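Local coordinates for putative gdp-fucose protein o-fucosyltransferase 1 (Caenorhabditis elegans, PDB 3ZY2) that is a GT-B-type protein of the O-fucosyltransferase family that holds guanosine-5'-diphosphate in a pocket of its fold, at residues 262-267 with 290-295; 222-227 with 331-336. All coordinates share one frame; numbering follows the deposited sequence.

Both contacts belong to the half of the chain built on the parallel sheet 307-308, 282-287, 213-218, 327-330, 354-356, and their centres are 15 Å apart, with nearest atoms about 4 Å apart but not touching. Contact 1 joins the starts of helices 264-278 and 293-300, and its sequence span falls wholly within that of contact 2. Contact 2 is buried and contains Ser334, Thr335 and Phe336 of the GDP pocket; the side chain of its Trp224 lies about 5 Å from a manganese ion. Contact 1 is more peripheral, its centre 25 Å from that of the chain against 14 Å for contact 2, and the side chain of Asp290 is about 11 Å from GDP.

Contact 1. Residues 262-267 with 290-295; sequences PSKQQI and DHMIDE
Met292 reaches from the start of helix 293-300 to the first turn of helix 264-278, where it fits against Lys264 and Ile267; these three residues account for most of the 189 Å² buried here. Its chain runs straight as far as SD and then bends at chi3 (67°), which separates the duties of its last two atoms. The sulfur meets the aliphatic end of Ile267, with SD 4.0 Å from Ile267 CD1 and the CG2 branch of the same residue only slightly farther off. The methyl turns along the base of Lys264, Met292 CE lying 3.9 Å from Lys264 CG and equally near its CB. Leu218 of strand 213-218 touches both Ile267 and Met292, so this apolar patch is anchored on the sheet.

Lys264 carries the contact outward. Beyond CG its chain is extended, and it crosses the side chain of Asp290 at about a right angle, Lys264 CE standing 4.0 Å from Asp290 OD2. The amine itself remains 4.6 Å (Lys264 NZ) from Asp290 OD2, too long for a salt bridge; with Glu295 also in the neighbourhood, the attraction is probably diffuse.

Each helix start has its own local brace. Ser263 and Gln266 form a capping box: Ser263 OG accepts from Gln266 N, and Gln266 OE1 takes Ser263 N at 3.1 Å. In the other segment, Asp290 OD1 accepts from Met292 N at 2.9 Å, an Asx turn whose donor sits 49° out of the carboxylate plane.

Helix 264-278 is the last helix in the long connection between the neighbouring parallel strands 213-218 and 282-287, and helix 293-300 follows the second of them. Helices packed beside a parallel sheet of order 3-2-1-4-5 are consistent with a Rossmann-like domain of the GT-B fold.

Contact 2. Residues 222-227 with 331-336; sequences ADWVRV and NCVSTF. With GDP (guanosine-5'-diphosphate), chain C.
Trp224 drives the far end of its indole into the turn formed by Asn331, Val333 and Ser334. With CG anti to the backbone N (chi1 -176°), the ring stands away from helix 222-229 and presents CZ2 and CH2 to the turn. Asn331 OD1 comes to the ring edge, near its plane, 3.5 Å from Trp224 CZ2, and the amide is turned almost perpendicular to the indole (80° between planes). Val333 approaches obliquely through one branch, CG1 lying 3.6 Å from Trp224 CH2, while Ser334 CB adds a looser contact to the same ring carbon.

Polar atoms fix these groups. Trp224 NE1 and Asn331 ND2 both donate to the carbonyl of Cys260, which ties indole and amide to one acceptor. At the other end of the amide, Asn331 OD1 accepts from Val333 N at 2.9 Å, an Asx turn, and weakly from Ser334 N.

The turn delivers three consecutive residues to GDP. Ser334 OG donates to GDP O1B at 2.7 Å; this serine is also the N-cap of helix 335-346, accepting weakly from Phe336 N. Thr335 meets O2B firmly through its backbone N (Thr335 N to GDP O2B 3.0 Å); OG1, which chi1 (63°) places between the backbone N and the carbonyl carbon, also bonds O2B, at an unusually short, doubtful distance. One face of the Phe336 ring meets the imidazole side of the base, GDP N7 lying 3.6 Å above the ring plane and toward its rim.

Two beta-phosphate oxygens are held at the start of a helix, where the helix dipole may favour the anion. Gly21, Asn22, His217, Arg219 and Asp313 also hydrogen-bond GDP, consistent with a GT-B nucleotide pocket, where a loop and helix start following strand 327-330 of the parallel sheet meet the phosphates.

Contact 1. Residues 262-267 with 290-295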
loop_
_atom_site.group_PDB
_atom_site.type_symbol
_atom_site.label_atom_id
_atom_site.label_comp_id
_atom_site.label_asym_id
_atom_site.label_seq_id
_atom_site.Cartn_x
_atom_site.Cartn_y
_atom_site.Cartn_z
ATOM N N PRO A 262 9.766 13.046 27.635
ATOM C CA PRO A 262 10.295 13.352 28.970
ATOM C C PRO A 262 9.467 14.428 29.664
ATOM O O PRO A 262 8.948 15.340 28.994
ATOM C CB PRO A 262 11.700 13.912 28.706
ATOM C CG PRO A 262 11.990 13.635 27.306
ATOM C CD PRO A 262 10.714 13.384 26.565
ATOM N N SER A 263 9.354 14.311 30.987
ATOM C CA SER A 263 8.701 15.327 31.820
ATOM C C SER A 263 9.546 16.587 31.794
ATOM O O SER A 263 10.742 16.515 31.523
ATOM C CB SER A 263 8.548 14.845 33.266
ATOM O OG SER A 263 9.806 14.678 33.904
ATOM N N LYS A 264 8.935 17.730 32.096
ATOM C CA LYS A 264 9.688 18.994 32.200
ATOM C C LYS A 264 10.844 18.851 33.189
ATOM O O LYS A 264 11.962 19.272 32.913
ATOM C CB LYS A 264 8.779 20.162 32.591
ATOM C CG LYS A 264 7.889 20.653 31.451
ATOM C CD LYS A 264 7.177 21.956 31.794
ATOM C CE LYS A 264 5.875 22.068 31.003
ATOM N NZ LYS A 264 4.814 22.873 31.691
ATOM N N GLN A 265 10.566 18.234 34.339
ATOM C CA GLN A 265 11.582 17.971 35.363
ATOM C C GLN A 265 12.786 17.200 34.803
ATOM O O GLN A 265 13.940 17.559 35.074
ATOM C CB GLN A 265 10.963 17.186 36.539
ATOM C CG GLN A 265 9.602 17.728 37.043
ATOM C CD GLN A 265 8.384 17.124 36.325
ATOM O OE1 GLN A 265 7.893 17.665 35.325
ATOM N NE2 GLN A 265 7.878 16.008 36.860
ATOM N N GLN A 266 12.502 16.155 34.017
ATOM C CA GLN A 266 13.518 15.282 33.430
ATOM C C GLN A 266 14.338 16.071 32.388
ATOM O O GLN A 266 15.557 15.952 32.342
ATOM C CB GLN A 266 12.870 14.019 32.798
ATOM C CG GLN A 266 12.409 12.947 33.843
ATOM C CD GLN A 266 11.409 11.852 33.334
ATOM O OE1 GLN A 266 10.807 11.947 32.257
ATOM N NE2 GLN A 266 11.224 10.816 34.156
ATOM N N ILE A 267 13.662 16.890 31.583
ATOM C CA ILE A 267 14.351 17.736 30.598
ATOM C C ILE A 267 15.349 18.664 31.291
ATOM O O ILE A 267 16.510 18.738 30.897
ATOM C CB ILE A 267 13.350 18.554 29.764
ATOM C CG1 ILE A 267 12.571 17.609 28.843
ATOM C CG2 ILE A 267 14.088 19.655 28.930
ATOM C CD1 ILE A 267 11.355 18.205 28.198
ATOM N N ASP A 290 6.915 24.267 22.912
ATOM C CA ASP A 290 7.345 24.909 24.160
ATOM C C ASP A 290 8.872 24.830 24.285
ATOM O O ASP A 290 9.429 23.761 24.605
ATOM C CB ASP A 290 6.690 24.196 25.349
ATOM C CG ASP A 290 7.057 24.801 26.697
ATOM O OD1 ASP A 290 7.728 25.860 26.754
ATOM O OD2 ASP A 290 6.635 24.208 27.725
ATOM N N HIS A 291 9.543 25.952 24.011
ATOM C CA HIS A 291 11.020 26.026 24.130
ATOM C C HIS A 291 11.527 26.044 25.575
ATOM O O HIS A 291 12.727 25.892 25.814
ATOM C CB HIS A 291 11.593 27.242 23.388
ATOM C CG HIS A 291 11.279 27.262 21.922
ATOM N ND1 HIS A 291 12.216 27.003 20.944
ATOM C CD2 HIS A 291 10.118 27.516 21.274
ATOM C CE1 HIS A 291 11.635 27.085 19.755
ATOM N NE2 HIS A 291 10.365 27.391 19.930
ATOM N N MET A 292 10.635 26.253 26.534
ATOM C CA MET A 292 10.994 26.202 27.942
ATOM C C MET A 292 12.146 27.142 28.311
ATOM O O MET A 292 12.895 26.838 29.226
ATOM C CB MET A 292 11.363 24.767 28.354
ATOM C CG MET A 292 10.196 23.782 28.348
ATOM S SD MET A 292 10.754 22.110 28.738
ATOM C CE MET A 292 11.257 22.338 30.451
ATOM N N ILE A 293 12.266 28.280 27.617
ATOM C CA ILE A 293 13.410 29.188 27.815
ATOM C C ILE A 293 13.502 29.694 29.247
ATOM O O ILE A 293 14.562 29.604 29.865
ATOM C CB ILE A 293 13.440 30.381 26.795
ATOM C CG1 ILE A 293 13.598 29.880 25.364
ATOM C CG2 ILE A 293 14.568 31.388 27.107
ATOM C CD1 ILE A 293 14.897 29.114 25.083
ATOM N N ASP A 294 12.402 30.213 29.784
ATOM C CA ASP A 294 12.453 30.732 31.152
ATOM C C ASP A 294 12.756 29.637 32.159
ATOM O O ASP A 294 13.568 29.849 33.076
ATOM C CB ASP A 294 11.166 31.467 31.514
ATOM C CG ASP A 294 11.016 32.789 30.777
ATOM O OD1 ASP A 294 11.985 33.254 30.141
ATOM O OD2 ASP A 294 9.925 33.388 30.850
ATOM N N GLU A 295 12.131 28.465 31.987
ATOM C CA GLU A 295 12.363 27.337 32.902
ATOM C C GLU A 295 13.816 26.844 32.822
ATOM O O GLU A 295 14.455 26.578 33.844
ATOM C CB GLU A 295 11.391 26.172 32.641
ATOM C CG GLU A 295 9.915 26.475 32.896
ATOM C CD GLU A 295 9.176 27.006 31.669
ATOM O OE1 GLU A 295 9.803 27.579 30.742
ATOM O OE2 GLU A 295 7.937 26.851 31.636
#

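Contact 2. Residues 222-227 with 331-336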
loop_
_atom_site.group_PDB
_atom_site.type_symbol
_atom_site.label_atom_id
_atom_site.label_comp_id
_atom_site.label_asym_id
_atom_site.label_seq_id
_atom_site.Cartn_x
_atom_site.Cartn_y
_atom_site.Cartn_z
ATOM N N ALA A 222 0.913 18.907 21.359
ATOM C CA ALA A 222 -0.133 18.066 21.952
ATOM C C ALA A 222 -0.277 16.692 21.296
ATOM O O ALA A 222 -0.465 15.692 21.994
ATOM C CB ALA A 222 -1.470 18.802 21.953
ATOM N N ASP A 223 -0.178 16.660 19.966
ATOM C CA ASP A 223 -0.258 15.418 19.179
ATOM C C ASP A 223 0.872 14.450 19.522
ATOM O O ASP A 223 0.704 13.234 19.442
ATOM C CB ASP A 223 -0.183 15.717 17.674
ATOM C CG ASP A 223 -1.482 16.291 17.106
ATOM O OD1 ASP A 223 -2.447 16.560 17.870
ATOM O OD2 ASP A 223 -1.526 16.475 15.865
ATOM N N TRP A 224 2.030 14.997 19.877
ATOM C CA TRP A 224 3.184 14.168 20.223
ATOM C C TRP A 224 2.965 13.423 21.526
ATOM O O TRP A 224 3.251 12.235 21.634
ATOM C CB TRP A 224 4.439 15.028 20.351
ATOM C CG TRP A 224 5.687 14.227 20.608
ATOM C CD1 TRP A 224 6.321 14.068 21.799
ATOM C CD2 TRP A 224 6.403 13.441 19.657
ATOM N NE1 TRP A 224 7.420 13.258 21.646
ATOM C CE2 TRP A 224 7.500 12.864 20.338
ATOM C CE3 TRP A 224 6.249 13.197 18.291
ATOM C CZ2 TRP A 224 8.432 12.048 19.696
ATOM C CZ3 TRP A 224 7.174 12.390 17.648
ATOM C CH2 TRP A 224 8.247 11.825 18.348
ATOM N N VAL A 225 2.478 14.134 22.535
ATOM C CA VAL A 225 2.310 13.506 23.841
ATOM C C VAL A 225 1.316 12.346 23.722
ATOM O O VAL A 225 1.444 11.338 24.418
ATOM C CB VAL A 225 1.937 14.521 24.964
ATOM C CG1 VAL A 225 2.835 15.760 24.880
ATOM C CG2 VAL A 225 0.453 14.900 24.932
ATOM N N ARG A 226 0.368 12.483 22.800
ATOM C CA ARG A 226 -0.608 11.427 22.539
ATOM C C ARG A 226 -0.002 10.214 21.826
ATOM O O ARG A 226 -0.337 9.076 22.155
ATOM C CB ARG A 226 -1.830 11.970 21.793
ATOM C CG ARG A 226 -2.697 12.910 22.640
ATOM C CD ARG A 226 -4.065 13.148 22.004
ATOM N NE ARG A 226 -3.956 13.298 20.553
ATOM C CZ ARG A 226 -3.902 14.460 19.904
ATOM N NH1 ARG A 226 -3.969 15.615 20.561
ATOM N NH2 ARG A 226 -3.795 14.458 18.581
ATOM N N VAL A 227 0.877 10.466 20.856
ATOM C CA VAL A 227 1.674 9.419 20.210
ATOM C C VAL A 227 2.443 8.579 21.247
ATOM O O VAL A 227 2.409 7.339 21.222
ATOM C CB VAL A 227 2.628 10.047 19.143
ATOM C CG1 VAL A 227 3.802 9.129 18.775
ATOM C CG2 VAL A 227 1.841 10.454 17.901
ATOM N N ASN A 331 15.497 13.828 20.794
ATOM C CA ASN A 331 14.393 12.946 21.128
ATOM C C ASN A 331 14.529 11.710 20.265
ATOM O O ASN A 331 14.488 11.789 19.037
ATOM C CB ASN A 331 13.075 13.653 20.849
ATOM C CG ASN A 331 11.909 12.833 21.277
ATOM O OD1 ASN A 331 11.704 11.738 20.752
ATOM N ND2 ASN A 331 11.161 13.312 22.267
ATOM N N CYS A 332 14.703 10.570 20.917
ATOM C CA CYS A 332 14.985 9.341 20.202
ATOM C C CYS A 332 13.877 8.903 19.248
ATOM O O CYS A 332 14.150 8.234 18.246
ATOM C CB CYS A 332 15.240 8.247 21.206
ATOM S SG CYS A 332 15.532 6.684 20.388
ATOM N N VAL A 333 12.636 9.248 19.557
ATOM C CA VAL A 333 11.514 8.808 18.713
ATOM C C VAL A 333 11.339 9.712 17.487
ATOM O O VAL A 333 10.814 9.316 16.455
ATOM C CB VAL A 333 10.191 8.692 19.551
ATOM C CG1 VAL A 333 9.016 8.273 18.680
ATOM C CG2 VAL A 333 10.400 7.731 20.686
ATOM N N SER A 334 11.815 10.939 17.579
ATOM C CA SER A 334 11.539 11.897 16.524
ATOM C C SER A 334 12.433 11.711 15.297
ATOM O O SER A 334 13.683 11.723 15.397
ATOM C CB SER A 334 11.711 13.300 17.071
ATOM O OG SER A 334 11.645 14.249 16.033
ATOM N N THR A 335 11.807 11.620 14.131
ATOM C CA THR A 335 12.583 11.577 12.885
ATOM C C THR A 335 13.251 12.920 12.564
ATOM O O THR A 335 14.180 12.980 11.754
ATOM C CB THR A 335 11.766 11.127 11.655
ATOM O OG1 THR A 335 10.725 12.083 11.399
ATOM C CG2 THR A 335 11.175 9.747 11.898
ATOM N N PHE A 336 12.764 13.992 13.190
ATOM C CA PHE A 336 13.376 15.307 13.072
ATOM C C PHE A 336 14.730 15.310 13.818
ATOM O O PHE A 336 15.767 15.699 13.268
ATOM C CB PHE A 336 12.370 16.340 13.596
ATOM C CG PHE A 336 12.735 17.770 13.331
ATOM C CD1 PHE A 336 12.333 18.395 12.142
ATOM C CD2 PHE A 336 13.385 18.531 14.304
ATOM C CE1 PHE A 336 12.647 19.744 11.909
ATOM C CE2 PHE A 336 13.675 19.898 14.085
ATOM C CZ PHE A 336 13.305 20.494 12.902
HETATM P PB GDP C . 8.588 13.701 13.902
HETATM O O1B GDP C . 9.272 14.576 14.886
HETATM O O2B GDP C . 9.072 12.354 13.277
HETATM O O3B GDP C . 7.048 14.147 13.523
HETATM O O3A GDP C . 9.258 14.805 12.767
HETATM P PA GDP C . 8.567 15.257 11.261
HETATM O O1A GDP C . 9.910 16.355 11.082
HETATM O O2A GDP C . 8.211 14.375 10.333
HETATM O "O5'" GDP C . 7.172 15.950 12.149
HETATM C "C5'" GDP C . 7.863 16.906 12.675
HETATM C "C4'" GDP C . 7.537 18.211 12.696
HETATM O "O4'" GDP C . 7.005 19.126 13.567
HETATM C "C3'" GDP C . 8.643 18.777 12.078
HETATM O "O3'" GDP C . 8.938 19.015 10.383
HETATM C "C2'" GDP C . 8.482 20.965 12.138
HETATM O "O2'" GDP C . 7.579 21.197 11.151
HETATM C "C1'" GDP C . 7.877 20.668 13.499
HETATM N N9 GDP C . 8.867 20.571 14.312
HETATM C C8 GDP C . 9.387 19.100 15.259
HETATM N N7 GDP C . 10.331 19.855 15.726
HETATM C C5 GDP C . 10.652 21.072 15.529
HETATM C C6 GDP C . 11.711 22.406 15.875
HETATM O O6 GDP C . 12.487 22.025 16.621
HETATM N N1 GDP C . 11.339 23.225 15.282
HETATM C C2 GDP C . 10.498 23.645 14.469
HETATM N N2 GDP C . 10.325 24.516 14.016
HETATM N N3 GDP C . 9.324 22.786 13.860
HETATM C C4 GDP C . 9.526 21.503 14.489
#